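Cytosine-specific methyltransferase (Escherichia coli O157:H7 EDL933, PDB 3G7U) probably methylates carbon 5 of cytosine in DNA, taking the methyl group from S-adenosyl-L-methionine. Local coordinates at residues Asn207-Trp215 with Phe334-His342. Residues are numbered along the deposited sequence; the frame is centred on the assembly and turned at random.
Sequences NWQSDSESW and FRFHVTKWH
Glu213 and Arg335 form a salt bridge with upright planes: carboxylate and guanidinium stand 88° apart, yet two nitrogens face two oxygens. NE lies 2.9 Å from OE2, which it meets from above the carboxylate plane, and NH2 adds a weak bond to OE1 at 3.0 Å. Trp215 CZ2 lies over one guanidinium face, while NH1 pairs with Asp240 and Glu242. A water links Glu213 OE2 to Phe336 O.

Val338 turns CG1 against the Glu213 carboxylate and CG2 beside Asp211, so its methyls face mostly oxygen atoms. Midway, a second water donates to both Ser210 O and Val338 O, joining two carbonyls that could not bond each other.

A third accepts from Lys340 N and Lys340 NZ and donates to Gln209 OE1, at the start of helix 340-348, where Thr339 is the N-cap and its OG1 accepts from His342 N. Gln209 OE1 also takes a weak bond from Trp341 N at 3.3 Å. Two turns near the end of the Lys340 chain (chi3 -82°, chi4 -63°) fold its ammonium back to Asn207 OD1, 2.6 Å from NZ. Ser210 N reaches that same oxygen from the opposite face, closing an Asx motif; Thr256 is a further partner of NZ.

Polar groups, many met through water, thus join the loop between strands 205-207 and 216-217 to the lead-in and first turn of helix 340-348, and Glu213 probably offsets part of the Arg335 charge.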
loop_
_atom_site.group_PDB
_atom_site.type_symbol
_atom_site.label_atom_id
_atom_site.label_comp_id
_atom_site.label_asym_id
_atom_site.label_seq_id
_atom_site.Cartn_x
_atom_site.Cartn_y
_atom_site.Cartn_z
ATOM N N ASN A 207 15.405 9.378 -18.844
ATOM C CA ASN A 207 14.640 9.640 -20.033
ATOM C C ASN A 207 13.387 10.476 -19.761
ATOM O O ASN A 207 13.220 11.019 -18.694
ATOM C CB ASN A 207 14.277 8.343 -20.714
ATOM C CG ASN A 207 13.607 7.394 -19.799
ATOM O OD1 ASN A 207 12.496 7.606 -19.392
ATOM N ND2 ASN A 207 14.293 6.362 -19.444
ATOM N N TRP A 208 12.507 10.565 -20.742
ATOM C CA TRP A 208 11.245 11.192 -20.509
ATOM C C TRP A 208 10.169 10.243 -20.011
ATOM O O TRP A 208 9.854 10.264 -18.865
ATOM C CB TRP A 208 10.782 12.081 -21.663
ATOM C CG TRP A 208 9.498 12.679 -21.363
ATOM C CD1 TRP A 208 9.230 13.514 -20.365
ATOM C CD2 TRP A 208 8.279 12.450 -22.030
ATOM N NE1 TRP A 208 7.925 13.845 -20.352
ATOM C CE2 TRP A 208 7.310 13.203 -21.379
ATOM C CE3 TRP A 208 7.917 11.712 -23.138
ATOM C CZ2 TRP A 208 6.019 13.227 -21.781
ATOM C CZ3 TRP A 208 6.643 11.732 -23.524
ATOM C CH2 TRP A 208 5.700 12.482 -22.854
ATOM N N GLN A 209 9.604 9.406 -20.864
ATOM C CA GLN A 209 8.635 8.409 -20.379
ATOM C C GLN A 209 8.744 7.027 -20.999
ATOM O O GLN A 209 7.752 6.411 -21.271
ATOM C CB GLN A 209 7.185 8.887 -20.454
ATOM C CG GLN A 209 6.735 9.922 -19.425
ATOM C CD GLN A 209 6.374 9.348 -18.069
ATOM O OE1 GLN A 209 6.275 8.157 -17.901
ATOM N NE2 GLN A 209 6.186 10.215 -17.100
ATOM N N SER A 210 9.950 6.522 -21.160
ATOM C CA SER A 210 10.199 5.336 -21.962
ATOM C C SER A 210 9.330 4.107 -21.716
ATOM O O SER A 210 8.811 3.909 -20.653
ATOM C CB SER A 210 11.668 4.985 -21.956
ATOM O OG SER A 210 11.897 3.595 -21.873
ATOM N N ASP A 211 9.212 3.287 -22.746
ATOM C CA ASP A 211 8.213 2.212 -22.759
ATOM C C ASP A 211 8.764 0.850 -22.300
ATOM O O ASP A 211 8.009 -0.132 -22.220
ATOM C CB ASP A 211 7.578 2.105 -24.157
ATOM C CG ASP A 211 6.144 1.592 -24.124
ATOM O OD1 ASP A 211 5.631 1.243 -25.209
ATOM O OD2 ASP A 211 5.531 1.533 -23.032
ATOM N N SER A 212 10.058 0.807 -21.966
ATOM C CA SER A 212 10.749 -0.431 -21.561
ATOM C C SER A 212 11.211 -0.399 -20.095
ATOM O O SER A 212 11.389 0.674 -19.517
ATOM C CB SER A 212 11.926 -0.701 -22.502
ATOM O OG SER A 212 11.509 -0.653 -23.862
ATOM N N GLU A 213 11.278 -1.600 -19.525
ATOM C CA GLU A 213 11.648 -1.810 -18.141
ATOM C C GLU A 213 13.097 -1.422 -17.985
ATOM O O GLU A 213 13.880 -1.560 -18.926
ATOM C CB GLU A 213 11.472 -3.282 -17.767
ATOM C CG GLU A 213 10.659 -3.518 -16.501
ATOM C CD GLU A 213 9.202 -3.924 -16.780
ATOM O OE1 GLU A 213 8.826 -4.151 -17.956
ATOM O OE2 GLU A 213 8.430 -4.050 -15.804
ATOM N N SER A 214 13.429 -0.904 -16.806
ATOM C CA SER A 214 14.762 -0.422 -16.492
ATOM C C SER A 214 15.383 -1.381 -15.493
ATOM O O SER A 214 15.601 -1.023 -14.320
ATOM C CB SER A 214 14.684 0.966 -15.875
ATOM O OG SER A 214 15.981 1.521 -15.761
ATOM N N TRP A 215 15.665 -2.601 -15.958
ATOM C CA TRP A 215 16.220 -3.638 -15.074
ATOM C C TRP A 215 17.690 -3.293 -14.788
ATOM O O TRP A 215 18.458 -3.047 -15.722
ATOM C CB TRP A 215 16.177 -5.008 -15.728
ATOM C CG TRP A 215 14.831 -5.606 -16.014
ATOM C CD1 TRP A 215 14.228 -5.711 -17.235
ATOM C CD2 TRP A 215 13.956 -6.228 -15.070
ATOM N NE1 TRP A 215 13.003 -6.350 -17.103
ATOM C CE2 TRP A 215 12.815 -6.676 -15.786
ATOM C CE3 TRP A 215 14.014 -6.443 -13.682
ATOM C CZ2 TRP A 215 11.739 -7.321 -15.162
ATOM C CZ3 TRP A 215 12.939 -7.104 -13.045
ATOM C CH2 TRP A 215 11.823 -7.533 -13.786
ATOM N N PHE A 334 8.475 -6.545 -6.086
ATOM C CA PHE A 334 7.142 -6.089 -6.484
ATOM C C PHE A 334 7.295 -5.322 -7.798
ATOM O O PHE A 334 8.156 -4.459 -7.933
ATOM C CB PHE A 334 6.532 -5.223 -5.372
ATOM C CG PHE A 334 5.044 -5.081 -5.471
ATOM C CD1 PHE A 334 4.204 -5.956 -4.754
ATOM C CD2 PHE A 334 4.485 -4.123 -6.301
ATOM C CE1 PHE A 334 2.808 -5.862 -4.864
ATOM C CE2 PHE A 334 3.068 -4.007 -6.404
ATOM C CZ PHE A 334 2.258 -4.887 -5.680
ATOM N N ARG A 335 6.449 -5.628 -8.780
ATOM C CA ARG A 335 6.623 -5.075 -10.112
ATOM C C ARG A 335 5.539 -4.060 -10.399
ATOM O O ARG A 335 4.360 -4.359 -10.229
ATOM C CB ARG A 335 6.535 -6.192 -11.138
ATOM C CG ARG A 335 6.957 -5.754 -12.543
ATOM C CD ARG A 335 6.991 -6.977 -13.472
ATOM N NE ARG A 335 7.377 -6.587 -14.823
ATOM C CZ ARG A 335 7.906 -7.413 -15.724
ATOM N NH1 ARG A 335 8.145 -8.683 -15.394
ATOM N NH2 ARG A 335 8.236 -6.960 -16.945
ATOM N N PHE A 336 5.924 -2.864 -10.827
ATOM C CA PHE A 336 4.927 -1.805 -11.102
ATOM C C PHE A 336 4.777 -1.601 -12.592
ATOM O O PHE A 336 5.510 -2.199 -13.381
ATOM C CB PHE A 336 5.356 -0.478 -10.454
ATOM C CG PHE A 336 5.375 -0.547 -8.972
ATOM C CD1 PHE A 336 4.217 -0.319 -8.257
ATOM C CD2 PHE A 336 6.531 -0.949 -8.287
ATOM C CE1 PHE A 336 4.199 -0.458 -6.866
ATOM C CE2 PHE A 336 6.530 -1.091 -6.881
ATOM C CZ PHE A 336 5.367 -0.827 -6.174
ATOM N N HIS A 337 3.826 -0.754 -12.994
ATOM C CA HIS A 337 3.713 -0.383 -14.398
ATOM C C HIS A 337 5.033 0.179 -14.913
ATOM O O HIS A 337 5.773 0.847 -14.173
ATOM C CB HIS A 337 2.604 0.661 -14.568
ATOM C CG HIS A 337 2.142 0.817 -15.990
ATOM N ND1 HIS A 337 2.727 1.706 -16.872
ATOM C CD2 HIS A 337 1.156 0.191 -16.681
ATOM C CE1 HIS A 337 2.122 1.621 -18.045
ATOM N NE2 HIS A 337 1.175 0.701 -17.962
ATOM N N VAL A 338 5.292 -0.042 -16.201
ATOM C CA VAL A 338 6.561 0.378 -16.828
ATOM C C VAL A 338 6.820 1.891 -16.834
ATOM O O VAL A 338 7.985 2.327 -16.720
ATOM C CB VAL A 338 6.748 -0.194 -18.276
ATOM C CG1 VAL A 338 7.004 -1.685 -18.237
ATOM C CG2 VAL A 338 5.544 0.117 -19.179
ATOM N N THR A 339 5.765 2.702 -16.937
ATOM C CA THR A 339 5.963 4.147 -17.072
ATOM C C THR A 339 6.098 4.767 -15.702
ATOM O O THR A 339 5.474 4.265 -14.752
ATOM C CB THR A 339 4.750 4.818 -17.758
ATOM O OG1 THR A 339 3.585 4.596 -16.958
ATOM C CG2 THR A 339 4.500 4.240 -19.174
ATOM N N LYS A 340 6.895 5.838 -15.611
ATOM C CA LYS A 340 7.073 6.594 -14.376
ATOM C C LYS A 340 5.764 7.207 -13.916
ATOM O O LYS A 340 5.439 7.173 -12.746
ATOM C CB LYS A 340 8.110 7.702 -14.569
ATOM C CG LYS A 340 9.539 7.192 -14.618
ATOM C CD LYS A 340 10.517 8.334 -14.844
ATOM C CE LYS A 340 10.615 8.699 -16.322
ATOM N NZ LYS A 340 11.157 7.592 -17.156
ATOM N N TRP A 341 5.028 7.764 -14.869
ATOM C CA TRP A 341 3.752 8.391 -14.615
ATOM C C TRP A 341 2.816 7.457 -13.822
ATOM O O TRP A 341 2.273 7.836 -12.778
ATOM C CB TRP A 341 3.110 8.746 -15.966
ATOM C CG TRP A 341 1.702 9.099 -15.813
ATOM C CD1 TRP A 341 0.616 8.284 -16.006
ATOM C CD2 TRP A 341 1.196 10.340 -15.349
ATOM N NE1 TRP A 341 -0.539 8.956 -15.701
ATOM C CE2 TRP A 341 -0.213 10.226 -15.306
ATOM C CE3 TRP A 341 1.794 11.554 -14.977
ATOM C CZ2 TRP A 341 -1.034 11.273 -14.903
ATOM C CZ3 TRP A 341 0.979 12.599 -14.578
ATOM C CH2 TRP A 341 -0.425 12.454 -14.547
ATOM N N HIS A 342 2.634 6.243 -14.328
ATOM C CA HIS A 342 1.711 5.294 -13.694
ATOM C C HIS A 342 2.278 4.708 -12.424
ATOM O O HIS A 342 1.566 4.629 -11.447
ATOM C CB HIS A 342 1.286 4.186 -14.655
ATOM C CG HIS A 342 0.316 4.657 -15.695
ATOM N ND1 HIS A 342 -0.906 5.208 -15.366
ATOM C CD2 HIS A 342 0.397 4.691 -17.046
ATOM C CE1 HIS A 342 -1.539 5.553 -16.474
ATOM N NE2 HIS A 342 -0.772 5.247 -17.507
HETATM O O HOH W 1 8.583 6.406 -17.980
HETATM O O HOH W 2 9.676 4.197 -17.967
HETATM O O HOH W 3 5.985 -3.686 -15.650
#